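Local coordinates for putative GAF sensor protein (Burkholderia vietnamiensis, PDB 5HL6), which probably reduces free L-methionine-(R)-S-oxide to methionine, as a GAF-domain member of the free methionine sulfoxide reductase family, at residues A147-D151 with D152-S156. Sequence-based numbering, arbitrary orientation.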
# COMPACT_ATOMS: atom_id res chain seq x y z
N ALA B 147 -5.07 13.00 -19.73
CA ALA B 147 -4.77 14.42 -19.61
C ALA B 147 -5.91 15.17 -18.92
O ALA B 147 -7.09 14.90 -19.19
CB ALA B 147 -4.50 15.02 -20.99
N ALA B 148 -5.55 16.09 -18.02
CA ALA B 148 -6.51 16.95 -17.34
C ALA B 148 -7.61 16.16 -16.63
O ALA B 148 -8.79 16.52 -16.68
CB ALA B 148 -7.11 17.97 -18.31
N ARG B 149 -7.23 15.07 -15.97
CA ARG B 149 -8.20 14.29 -15.21
C ARG B 149 -8.69 15.05 -13.98
O ARG B 149 -9.83 14.83 -13.54
CB ARG B 149 -7.59 12.95 -14.81
CG ARG B 149 -8.24 12.22 -13.63
CD ARG B 149 -9.54 11.54 -14.02
NE ARG B 149 -10.09 10.73 -12.93
CZ ARG B 149 -10.85 11.21 -11.95
NH1 ARG B 149 -11.14 12.50 -11.91
NH2 ARG B 149 -11.32 10.39 -11.01
N PHE B 150 -7.88 15.94 -13.42
CA PHE B 150 -8.19 16.63 -12.17
C PHE B 150 -8.46 18.11 -12.43
O PHE B 150 -7.62 18.81 -13.02
CB PHE B 150 -7.05 16.47 -11.16
CG PHE B 150 -6.63 15.04 -10.95
CD1 PHE B 150 -7.44 14.16 -10.25
CD2 PHE B 150 -5.42 14.57 -11.45
CE1 PHE B 150 -7.06 12.84 -10.06
CE2 PHE B 150 -5.03 13.25 -11.27
CZ PHE B 150 -5.85 12.39 -10.57
N ASP B 151 -9.62 18.58 -11.98
CA ASP B 151 -9.99 19.98 -12.03
C ASP B 151 -10.09 20.53 -10.61
O ASP B 151 -9.73 19.86 -9.63
CB ASP B 151 -11.30 20.17 -12.81
CG ASP B 151 -12.46 19.36 -12.23
OD1 ASP B 151 -12.54 19.20 -11.00
OD2 ASP B 151 -13.30 18.89 -13.03
N ASP B 152 -10.60 21.76 -10.49
CA ASP B 152 -10.65 22.38 -9.17
C ASP B 152 -11.60 21.67 -8.22
O ASP B 152 -11.43 21.78 -7.00
CB ASP B 152 -11.04 23.85 -9.29
CG ASP B 152 -10.66 24.64 -8.06
OD1 ASP B 152 -9.47 24.56 -7.66
OD2 ASP B 152 -11.54 25.31 -7.48
N GLU B 153 -12.59 20.94 -8.74
CA GLU B 153 -13.44 20.12 -7.88
C GLU B 153 -12.67 18.95 -7.32
O GLU B 153 -12.85 18.58 -6.15
CB GLU B 153 -14.67 19.63 -8.65
CG GLU B 153 -15.75 20.67 -8.87
CD GLU B 153 -16.97 20.09 -9.54
OE1 GLU B 153 -16.87 19.69 -10.72
OE2 GLU B 153 -18.03 20.01 -8.87
N ASP B 154 -11.80 18.33 -8.13
CA ASP B 154 -10.92 17.30 -7.61
C ASP B 154 -9.93 17.89 -6.61
O ASP B 154 -9.58 17.25 -5.61
CB ASP B 154 -10.16 16.60 -8.74
CG ASP B 154 -11.08 15.81 -9.64
OD1 ASP B 154 -11.68 14.83 -9.14
OD2 ASP B 154 -11.19 16.15 -10.84
N ARG B 155 -9.46 19.11 -6.88
CA ARG B 155 -8.58 19.79 -5.93
C ARG B 155 -9.24 19.93 -4.57
O ARG B 155 -8.67 19.56 -3.54
CB ARG B 155 -8.17 21.15 -6.50
CG ARG B 155 -7.06 21.85 -5.73
CD ARG B 155 -7.60 22.71 -4.59
NE ARG B 155 -8.64 23.64 -5.04
CZ ARG B 155 -9.46 24.29 -4.23
NH1 ARG B 155 -10.37 25.11 -4.73
NH2 ARG B 155 -9.37 24.13 -2.91
N SER B 156 -10.47 20.47 -4.55
CA SER B 156 -11.20 20.61 -3.30
C SER B 156 -11.50 19.26 -2.67
O SER B 156 -11.42 19.10 -1.45
CB SER B 156 -12.50 21.37 -3.54
OG SER B 156 -12.24 22.69 -3.98
O HOH W 1 -13.25 12.86 -10.19
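A capping box between D151 and D154 starts the C-terminal helix 152-176 of this GAF domain, where the loop after strand 136-144 runs into the first turn of the helix. D151 is the N-cap: its OD1 accepts D154 N at 3.1 Å, almost end-on to its C-O bond, and takes a weaker, bent bond from E153 N. With chi1 at 57°, CG is tucked in between the N and C of its own residue, which brings OD1 to these amides. In return D154 OD2 receives D151 N at 3.1 Å on its anti lone pair, with an N-H...O angle of 163°. The first helical bond, R155 N to D151 O, closes the turn at 2.9 Å. D154 OD1 lies obliquely to the R149 guanidinium, with NH1 3.7 Å away, a long salt bridge, and one water links the two at 2.7 Å from each; R149 NE donates to D57 O. CB of D154 abuts the F150 ring at its edge, while R149 CG covers one ring face. D151 OD1 and D154 OD2 sit only 3.3 Å apart; K20 from helix 20-35 bridges to both carboxylates, and Y24 OH bonds D154 OD1. The lysine and the helix-start amides would probably offset much of the carboxylates' repulsion.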